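Local coordinates for protein xylulose kinase (Escherichia coli, PDB 2ITM) that phosphorylates D-xylulose to D-xylulose 5-phosphate with ATP, accepts 1-deoxy-D-xylulose less efficiently, and works as a homodimer of the FGGY kinase family, at residues Ile3-Gly8 with Leu71-Gln76; Gly265-Pro270 with Cys383-Gln388; Trp328-Leu333 with Glu470-Leu475. One frame throughout, in Å; residues are numbered along the deposited sequence.

Interaction 1 joins two strands of the N-terminal FGGY domain and reaches the active site. Gln76 lines the D-xylulose pocket, its side chain about 5 Å from the sugar, and the side chain of Asp6 lies about 4 Å from that of Asp233, the inferred proton acceptor. Interaction 2 joins two surface loops in the C-terminal FGGY domain. Interaction 3 packs strand 328-333 against helix 459-479. Interactions 2 and 3 lie away from the annotated sites. The centres of interactions 1 and 2 are 27 Å apart, and those of interactions 2 and 3 are 25 Å apart. Helix 358-381 ends just before segment 383-388 and also packs against strand 328-333, so it runs between interactions 2 and 3.

Interaction 1. Residues Ile3-Gly8 with Leu71-Gln76; sequences IGIDLG and LGIAGQ
Ile3-Leu7 and Leu71-Gly75 pair as neighbouring parallel strands, Ile3 level with Leu71 and Leu7 with Gly75. Backbone hydrogen bonds carry the pairing. Gly72 N gives to Ile3 O, and Ile5 N to Gly72 O. Ala74 N gives to Ile5 O at 2.7 Å, and Leu7 N to Ala74 O. Gln76 N closes the ladder on Leu7 O at 2.8 Å. CA-H...O contacts run between these bonds, as from Gly75 CA to Leu7 O at 3.2 Å.

Apolar side chains meet on the face that carries Ile3, Ile5, Leu71 and Ile73. Leu71 CD1 lies 3.7 Å from Ile3 CG2 and 3.9 Å from Ile5 CD1. Ile5 CD1 also meets Ile73 CG2. Helices 45-62 and 152-161 pack on this face.

Polar groups gather near the strand ends. Gln76 NE2 makes a weak bond to Gly8 O at 3.0 Å. Asp6 projects from the face that carries Ala74, where Pro424 and Ala425 of helix 424-436 touch it. Asp6 is inferred to matter for activity. Gln76 lines the D-xylulose pocket, its side chain about 5 Å from the sugar. The paired central strands, with active-site residues at their C-terminal ends, are typical of the actin-like ATPase fold of FGGY kinases.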
loop_
_atom_site.group_PDB
_atom_site.type_symbol
_atom_site.label_atom_id
_atom_site.label_comp_id
_atom_site.label_asym_id
_atom_site.label_seq_id
_atom_site.Cartn_x
_atom_site.Cartn_y
_atom_site.Cartn_z
ATOM N N ILE A 3 29.753 -37.855 9.084
ATOM C CA ILE A 3 29.089 -37.157 7.988
ATOM C C ILE A 3 27.623 -36.873 8.303
ATOM O O ILE A 3 26.898 -37.739 8.771
ATOM C CB ILE A 3 29.187 -37.964 6.681
ATOM C CG1 ILE A 3 30.635 -38.162 6.261
ATOM C CG2 ILE A 3 28.385 -37.301 5.573
ATOM C CD1 ILE A 3 31.266 -36.939 5.733
ATOM N N GLY A 4 27.205 -35.647 8.020
ATOM C CA GLY A 4 25.811 -35.309 7.882
ATOM C C GLY A 4 25.458 -34.828 6.492
ATOM O O GLY A 4 26.146 -33.990 5.926
ATOM N N ILE A 5 24.389 -35.391 5.944
ATOM C CA ILE A 5 23.799 -34.949 4.690
ATOM C C ILE A 5 22.444 -34.290 4.915
ATOM O O ILE A 5 21.599 -34.822 5.620
ATOM C CB ILE A 5 23.618 -36.121 3.742
ATOM C CG1 ILE A 5 24.918 -36.889 3.561
ATOM C CG2 ILE A 5 23.097 -35.647 2.415
ATOM C CD1 ILE A 5 24.726 -38.243 2.967
ATOM N N ASP A 6 22.240 -33.141 4.287
ATOM C CA ASP A 6 20.937 -32.488 4.263
ATOM C C ASP A 6 20.421 -32.312 2.849
ATOM O O ASP A 6 20.929 -31.507 2.081
ATOM C CB ASP A 6 20.979 -31.155 4.994
ATOM C CG ASP A 6 19.668 -30.405 4.923
ATOM O OD1 ASP A 6 19.713 -29.191 4.715
ATOM O OD2 ASP A 6 18.557 -30.935 5.071
ATOM N N LEU A 7 19.413 -33.100 2.515
ATOM C CA LEU A 7 18.686 -32.970 1.274
ATOM C C LEU A 7 17.644 -31.882 1.405
ATOM O O LEU A 7 16.541 -32.117 1.875
ATOM C CB LEU A 7 18.022 -34.303 0.924
ATOM C CG LEU A 7 17.931 -34.739 -0.516
ATOM C CD1 LEU A 7 16.840 -35.739 -0.705
ATOM C CD2 LEU A 7 17.734 -33.575 -1.427
ATOM N N GLY A 8 18.011 -30.685 0.985
ATOM C CA GLY A 8 17.090 -29.579 0.956
ATOM C C GLY A 8 16.258 -29.548 -0.291
ATOM O O GLY A 8 16.259 -30.482 -1.077
ATOM N N LEU A 71 27.281 -42.207 9.470
ATOM C CA LEU A 71 26.666 -41.230 8.581
ATOM C C LEU A 71 25.174 -41.020 8.839
ATOM O O LEU A 71 24.426 -41.967 9.009
ATOM C CB LEU A 71 26.908 -41.600 7.129
ATOM C CG LEU A 71 26.309 -40.678 6.078
ATOM C CD1 LEU A 71 27.084 -40.701 4.786
ATOM C CD2 LEU A 71 24.874 -41.045 5.842
ATOM N N GLY A 72 24.771 -39.758 8.849
ATOM C CA GLY A 72 23.390 -39.367 9.019
ATOM C C GLY A 72 22.828 -38.563 7.867
ATOM O O GLY A 72 23.544 -37.885 7.165
ATOM N N ILE A 73 21.518 -38.651 7.701
ATOM C CA ILE A 73 20.791 -37.863 6.721
ATOM C C ILE A 73 19.630 -37.078 7.323
ATOM O O ILE A 73 18.984 -37.515 8.264
ATOM C CB ILE A 73 20.297 -38.722 5.538
ATOM C CG1 ILE A 73 19.139 -39.604 5.965
ATOM C CG2 ILE A 73 21.391 -39.567 4.993
ATOM C CD1 ILE A 73 19.206 -40.972 5.384
ATOM N N ALA A 74 19.385 -35.909 6.753
ATOM C CA ALA A 74 18.149 -35.183 6.950
ATOM C C ALA A 74 17.617 -34.663 5.616
ATOM O O ALA A 74 18.330 -34.672 4.624
ATOM C CB ALA A 74 18.361 -34.011 7.889
ATOM N N GLY A 75 16.372 -34.221 5.608
ATOM C CA GLY A 75 15.663 -33.977 4.372
ATOM C C GLY A 75 14.439 -33.089 4.457
ATOM O O GLY A 75 13.729 -33.076 5.448
ATOM N N GLN A 76 14.213 -32.351 3.388
ATOM C CA GLN A 76 12.919 -31.779 3.096
ATOM C C GLN A 76 11.796 -32.776 3.356
ATOM O O GLN A 76 11.820 -33.894 2.879
ATOM C CB GLN A 76 12.869 -31.241 1.660
ATOM C CG GLN A 76 13.047 -32.290 0.586
ATOM C CD GLN A 76 12.635 -31.822 -0.797
ATOM O OE1 GLN A 76 11.474 -31.579 -1.053
ATOM N NE2 GLN A 76 13.600 -31.722 -1.688
#

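Interaction 2. Residues Gly265-Pro270 with Cys383-Gln388; sequences GFLSKP and CGIKPQ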
loop_
_atom_site.group_PDB
_atom_site.type_symbol
_atom_site.label_atom_id
_atom_site.label_comp_id
_atom_site.label_asym_id
_atom_site.label_seq_id
_atom_site.Cartn_x
_atom_site.Cartn_y
_atom_site.Cartn_z
ATOM N N GLY A 265 5.633 -35.039 26.198
ATOM C CA GLY A 265 4.947 -36.028 25.415
ATOM C C GLY A 265 4.174 -35.462 24.252
ATOM O O GLY A 265 4.440 -34.372 23.776
ATOM N N PHE A 266 3.187 -36.216 23.799
ATOM C CA PHE A 266 2.443 -35.843 22.619
ATOM C C PHE A 266 1.306 -34.872 22.896
ATOM O O PHE A 266 0.450 -35.120 23.733
ATOM C CB PHE A 266 1.934 -37.075 21.903
ATOM C CG PHE A 266 1.068 -36.773 20.738
ATOM C CD1 PHE A 266 1.504 -35.933 19.754
ATOM C CD2 PHE A 266 -0.173 -37.331 20.632
ATOM C CE1 PHE A 266 0.712 -35.655 18.690
ATOM C CE2 PHE A 266 -0.962 -37.059 19.565
ATOM C CZ PHE A 266 -0.525 -36.220 18.593
ATOM N N LEU A 267 1.316 -33.758 22.179
ATOM C CA LEU A 267 0.301 -32.731 22.312
ATOM C C LEU A 267 -0.498 -32.550 21.022
ATOM O O LEU A 267 0.076 -32.348 19.970
ATOM C CB LEU A 267 0.941 -31.409 22.713
ATOM C CG LEU A 267 1.380 -31.276 24.163
ATOM C CD1 LEU A 267 2.029 -29.956 24.395
ATOM C CD2 LEU A 267 0.189 -31.442 25.072
ATOM N N SER A 268 -1.811 -32.609 21.147
ATOM C CA SER A 268 -2.716 -32.401 20.023
ATOM C C SER A 268 -3.647 -31.210 20.255
ATOM O O SER A 268 -4.547 -31.263 21.086
ATOM C CB SER A 268 -3.543 -33.655 19.789
ATOM O OG SER A 268 -4.035 -33.710 18.469
ATOM N N LYS A 269 -3.419 -30.129 19.528
ATOM C CA LYS A 269 -4.427 -29.097 19.357
ATOM C C LYS A 269 -4.480 -28.680 17.895
ATOM O O LYS A 269 -3.928 -27.656 17.514
ATOM C CB LYS A 269 -4.116 -27.882 20.241
ATOM C CG LYS A 269 -5.340 -27.087 20.670
ATOM C CD LYS A 269 -5.193 -26.515 22.077
ATOM C CE LYS A 269 -4.395 -25.216 22.074
ATOM N NZ LYS A 269 -5.223 -23.992 22.009
ATOM N N PRO A 270 -5.149 -29.489 17.085
ATOM C CA PRO A 270 -5.409 -29.154 15.689
ATOM C C PRO A 270 -6.733 -28.400 15.549
ATOM O O PRO A 270 -7.790 -29.024 15.642
ATOM C CB PRO A 270 -5.539 -30.528 15.044
ATOM C CG PRO A 270 -5.969 -31.445 16.171
ATOM C CD PRO A 270 -5.863 -30.710 17.471
ATOM N N CYS A 383 -0.852 -24.361 23.352
ATOM C CA CYS A 383 -1.072 -25.762 23.047
ATOM C C CYS A 383 -0.609 -26.602 24.227
ATOM O O CYS A 383 -1.004 -27.745 24.373
ATOM C CB CYS A 383 -0.341 -26.169 21.762
ATOM S SG CYS A 383 -1.005 -25.488 20.234
ATOM N N GLY A 384 0.226 -26.004 25.067
ATOM C CA GLY A 384 0.774 -26.655 26.239
ATOM C C GLY A 384 2.288 -26.637 26.307
ATOM O O GLY A 384 2.886 -27.511 26.906
ATOM N N ILE A 385 2.908 -25.642 25.692
ATOM C CA ILE A 385 4.350 -25.469 25.774
ATOM C C ILE A 385 4.693 -24.321 26.706
ATOM O O ILE A 385 4.114 -23.255 26.612
ATOM C CB ILE A 385 4.947 -25.203 24.376
ATOM C CG1 ILE A 385 4.592 -26.328 23.409
ATOM C CG2 ILE A 385 6.441 -25.024 24.456
ATOM C CD1 ILE A 385 5.572 -27.442 23.387
ATOM N N LYS A 386 5.636 -24.541 27.606
ATOM C CA LYS A 386 6.049 -23.502 28.533
ATOM C C LYS A 386 7.559 -23.414 28.689
ATOM O O LYS A 386 8.151 -24.087 29.519
ATOM C CB LYS A 386 5.373 -23.698 29.889
ATOM C CG LYS A 386 5.726 -22.663 30.946
ATOM C CD LYS A 386 5.533 -21.247 30.464
ATOM C CE LYS A 386 6.842 -20.480 30.480
ATOM N NZ LYS A 386 7.024 -19.606 29.281
ATOM N N PRO A 387 8.171 -22.567 27.881
ATOM C CA PRO A 387 9.625 -22.465 27.834
ATOM C C PRO A 387 10.188 -21.626 28.977
ATOM O O PRO A 387 9.593 -20.633 29.348
ATOM C CB PRO A 387 9.883 -21.798 26.487
ATOM C CG PRO A 387 8.633 -21.150 26.129
ATOM C CD PRO A 387 7.531 -21.944 26.715
ATOM N N GLN A 388 11.313 -22.036 29.511
ATOM C CA GLN A 388 12.081 -21.185 30.407
ATOM C C GLN A 388 12.776 -20.090 29.635
ATOM O O GLN A 388 12.912 -18.964 30.095
ATOM C CB GLN A 388 13.145 -21.995 31.123
ATOM C CG GLN A 388 12.689 -23.297 31.716
ATOM C CD GLN A 388 13.843 -24.079 32.299
ATOM O OE1 GLN A 388 14.751 -23.502 32.879
ATOM N NE2 GLN A 388 13.815 -25.381 32.140
#
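Two surface loops of the C-terminal FGGY domain meet here. Gly265-Pro270 lies between strands 257-262 and 275-278, and Cys383-Gln388 links helix 358-381 to strand 390-393. The contact is carried by Leu267 and Lys269 on the first loop and Cys383 and Gly384 on the second.

Leu267 points toward the second loop and lays CD1 against two backbone carbonyls. Its CD1 is 3.6 Å from Gly384 O and 3.8 Å from Cys383 O. Leu267 CG stands beside the backbone N, anti to the carbonyl carbon (chi1 -76°), and both methyls branching from it reach Cys383 O. Ile385 CD1 touches Leu267 CD1 more loosely, at 4.5 Å.

Gly384 is the first residue after helix 358-381 to leave helical angles, with phi 125°. These angles call for glycine, since a CB would press on the preceding carbonyl oxygen; it would also lie tight against Leu267 CD1.

Lys269 bends over Cys383 and touches it with its aliphatic part. Lys269 CE lies 3.5 Å from Cys383 CA, and Lys269 CB and CE are each 3.9 Å from Cys383 SG. These are van der Waals contacts.

Leu287 of strand 285-291 touches Leu267, Cys383 and Ile385, and so backs both loops from the sheet. The arrangement is that of a helix followed by a glycine of positive phi before the next strand, as in the alternating helices and strands of the C-terminal FGGY domain.

Interaction 3. Residues Trp328-Leu333 with Glu470-Leu475; sequences WFLPYL and ETFRRL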
loop_
_atom_site.group_PDB
_atom_site.type_symbol
_atom_site.label_atom_id
_atom_site.label_comp_id
_atom_site.label_asym_id
_atom_site.label_seq_id
_atom_site.Cartn_x
_atom_site.Cartn_y
_atom_site.Cartn_z
ATOM N N TRP A 328 1.198 1.504 11.486
ATOM C CA TRP A 328 1.045 0.086 11.734
ATOM C C TRP A 328 1.464 -0.748 10.526
ATOM O O TRP A 328 0.909 -0.616 9.449
ATOM C CB TRP A 328 -0.383 -0.235 12.169
ATOM C CG TRP A 328 -0.817 0.545 13.352
ATOM C CD1 TRP A 328 -1.393 1.765 13.350
ATOM C CD2 TRP A 328 -0.697 0.165 14.721
ATOM N NE1 TRP A 328 -1.643 2.178 14.629
ATOM C CE2 TRP A 328 -1.224 1.206 15.492
ATOM C CE3 TRP A 328 -0.200 -0.960 15.378
ATOM C CZ2 TRP A 328 -1.253 1.164 16.876
ATOM C CZ3 TRP A 328 -0.237 -1.000 16.743
ATOM C CH2 TRP A 328 -0.760 0.051 17.479
ATOM N N PHE A 329 2.448 -1.610 10.726
ATOM C CA PHE A 329 2.838 -2.576 9.713
ATOM C C PHE A 329 2.237 -3.935 10.006
ATOM O O PHE A 329 2.485 -4.511 11.047
ATOM C CB PHE A 329 4.364 -2.661 9.607
ATOM C CG PHE A 329 4.857 -3.628 8.569
ATOM C CD1 PHE A 329 4.686 -3.378 7.230
ATOM C CD2 PHE A 329 5.518 -4.775 8.937
ATOM C CE1 PHE A 329 5.153 -4.249 6.294
ATOM C CE2 PHE A 329 5.978 -5.651 8.003
ATOM C CZ PHE A 329 5.791 -5.386 6.678
ATOM N N LEU A 330 1.435 -4.442 9.083
ATOM C CA LEU A 330 0.841 -5.747 9.253
ATOM C C LEU A 330 1.372 -6.759 8.246
ATOM O O LEU A 330 1.008 -6.741 7.083
ATOM C CB LEU A 330 -0.685 -5.656 9.233
ATOM C CG LEU A 330 -1.345 -4.528 10.034
ATOM C CD1 LEU A 330 -2.681 -4.181 9.503
ATOM C CD2 LEU A 330 -1.427 -4.832 11.485
ATOM N N PRO A 331 2.254 -7.630 8.713
ATOM C CA PRO A 331 2.848 -8.634 7.850
ATOM C C PRO A 331 2.043 -9.910 7.875
ATOM O O PRO A 331 1.761 -10.456 8.922
ATOM C CB PRO A 331 4.202 -8.845 8.454
ATOM C CG PRO A 331 4.005 -8.582 9.901
ATOM C CD PRO A 331 2.748 -7.766 10.072
ATOM N N TYR A 332 1.646 -10.338 6.706
ATOM C CA TYR A 332 0.860 -11.505 6.562
ATOM C C TYR A 332 1.620 -12.660 5.988
ATOM O O TYR A 332 2.076 -12.649 4.874
ATOM C CB TYR A 332 -0.379 -11.220 5.742
ATOM C CG TYR A 332 -1.359 -10.346 6.423
ATOM C CD1 TYR A 332 -1.297 -8.999 6.301
ATOM C CD2 TYR A 332 -2.335 -10.868 7.192
ATOM C CE1 TYR A 332 -2.182 -8.212 6.911
ATOM C CE2 TYR A 332 -3.203 -10.099 7.799
ATOM C CZ TYR A 332 -3.129 -8.763 7.664
ATOM O OH TYR A 332 -4.005 -7.998 8.292
ATOM N N LEU A 333 1.720 -13.676 6.790
ATOM C CA LEU A 333 2.411 -14.859 6.406
ATOM C C LEU A 333 1.602 -15.757 5.534
ATOM O O LEU A 333 0.576 -16.237 5.896
ATOM C CB LEU A 333 2.903 -15.618 7.616
ATOM C CG LEU A 333 3.628 -16.888 7.303
ATOM C CD1 LEU A 333 5.050 -16.631 7.136
ATOM C CD2 LEU A 333 3.369 -17.776 8.448
ATOM N N GLU A 470 -2.580 -5.683 21.367
ATOM C CA GLU A 470 -4.028 -5.726 21.284
ATOM C C GLU A 470 -4.524 -5.002 20.052
ATOM O O GLU A 470 -5.379 -5.480 19.348
ATOM C CB GLU A 470 -4.594 -5.069 22.523
ATOM C CG GLU A 470 -6.052 -5.321 22.804
ATOM C CD GLU A 470 -6.489 -4.638 24.086
ATOM O OE1 GLU A 470 -5.746 -4.714 25.083
ATOM O OE2 GLU A 470 -7.556 -4.013 24.081
ATOM N N THR A 471 -3.969 -3.835 19.805
ATOM C CA THR A 471 -4.371 -3.045 18.665
ATOM C C THR A 471 -3.974 -3.711 17.349
ATOM O O THR A 471 -4.779 -3.841 16.444
ATOM C CB THR A 471 -3.816 -1.620 18.774
ATOM O OG1 THR A 471 -4.556 -0.897 19.755
ATOM C CG2 THR A 471 -4.088 -0.856 17.516
ATOM N N PHE A 472 -2.724 -4.139 17.272
ATOM C CA PHE A 472 -2.236 -4.981 16.183
ATOM C C PHE A 472 -3.135 -6.170 15.841
ATOM O O PHE A 472 -3.493 -6.340 14.721
ATOM C CB PHE A 472 -0.804 -5.440 16.461
ATOM C CG PHE A 472 -0.286 -6.456 15.487
ATOM C CD1 PHE A 472 0.335 -6.070 14.329
ATOM C CD2 PHE A 472 -0.417 -7.798 15.739
ATOM C CE1 PHE A 472 0.805 -7.002 13.448
ATOM C CE2 PHE A 472 0.050 -8.726 14.856
ATOM C CZ PHE A 472 0.663 -8.329 13.712
ATOM N N ARG A 473 -3.465 -6.979 16.837
ATOM C CA ARG A 473 -4.308 -8.124 16.662
ATOM C C ARG A 473 -5.675 -7.765 16.102
ATOM O O ARG A 473 -6.202 -8.471 15.273
ATOM C CB ARG A 473 -4.483 -8.891 17.960
ATOM C CG ARG A 473 -3.328 -9.779 18.290
ATOM C CD ARG A 473 -3.519 -10.668 19.480
ATOM N NE ARG A 473 -3.874 -9.941 20.680
ATOM C CZ ARG A 473 -3.034 -9.649 21.646
ATOM N NH1 ARG A 473 -1.772 -10.007 21.570
ATOM N NH2 ARG A 473 -3.463 -8.990 22.698
ATOM N N ARG A 474 -6.244 -6.674 16.594
ATOM C CA ARG A 474 -7.512 -6.147 16.110
ATOM C C ARG A 474 -7.431 -5.799 14.634
ATOM O O ARG A 474 -8.227 -6.253 13.839
ATOM C CB ARG A 474 -7.886 -4.896 16.906
ATOM C CG ARG A 474 -9.361 -4.566 16.959
ATOM C CD ARG A 474 -9.696 -3.074 16.886
ATOM N NE ARG A 474 -8.835 -2.237 17.716
ATOM C CZ ARG A 474 -8.563 -2.472 18.988
ATOM N NH1 ARG A 474 -9.083 -3.525 19.600
ATOM N NH2 ARG A 474 -7.781 -1.660 19.645
ATOM N N LEU A 475 -6.447 -4.989 14.283
ATOM C CA LEU A 475 -6.234 -4.593 12.912
ATOM C C LEU A 475 -5.919 -5.772 12.001
ATOM O O LEU A 475 -6.466 -5.875 10.922
ATOM C CB LEU A 475 -5.134 -3.541 12.822
ATOM C CG LEU A 475 -5.367 -2.113 13.312
ATOM C CD1 LEU A 475 -4.158 -1.258 13.064
ATOM C CD2 LEU A 475 -6.582 -1.492 12.676
#
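Strand Trp328-Leu333 passes helical segment Glu470-Leu475 at 56°, with 9.5 Å between the axes at closest approach. Trp328 faces the helix, and Thr471 and Leu475, one helical turn apart, sit over the same face of its indole.

Thr471 CG2 lies over the six-membered ring, 3.8 Å from its centroid, and comes within 3.4 Å of Trp328 CH2. Leu475 CD1 lies over the five-membered ring, 4.1 Å from the centroid. Both are CH-pi contacts, and both side chains cross the indole at about a right angle. Trp328 CG is set beside the backbone N, anti to the carbonyl carbon (chi1 -56°), where Leu475 CD1 meets it. An alanine at Trp328 would probably leave Thr471 CG2 without its aromatic partner and open a gap beside Leu475 CD1.

Phe472 fits beside the strand. Leu330 CD2 is 3.6 Å from Phe472 CD1, the two side chains sliding past each other in opposite directions. At the edge of the Phe472 ring, near its plane, CE1 meets Phe329 O at 3.8 Å and Pro331 CD at 4.0 Å. Leu330 CD2 also reaches Leu475 CB, at 4.1 Å. Tyr371 of helix 358-381 meets the Phe472 ring from outside the two segments, so the phenylalanine touches both the strand and that helix.

The polar groups turn to other partners. Thr471 OG1 bonds to Pro467 O within its own helix, while its CG2, anti to the backbone N, lies over the indole. Tyr332 OH bonds to Tyr476 O, and the rings of Tyr332 and Tyr476 stack.

The strand and helix are therefore joined across this contact by apolar and CH-pi packing, which depends on how closely the shapes fit and not on directed polar bonds between the two segments.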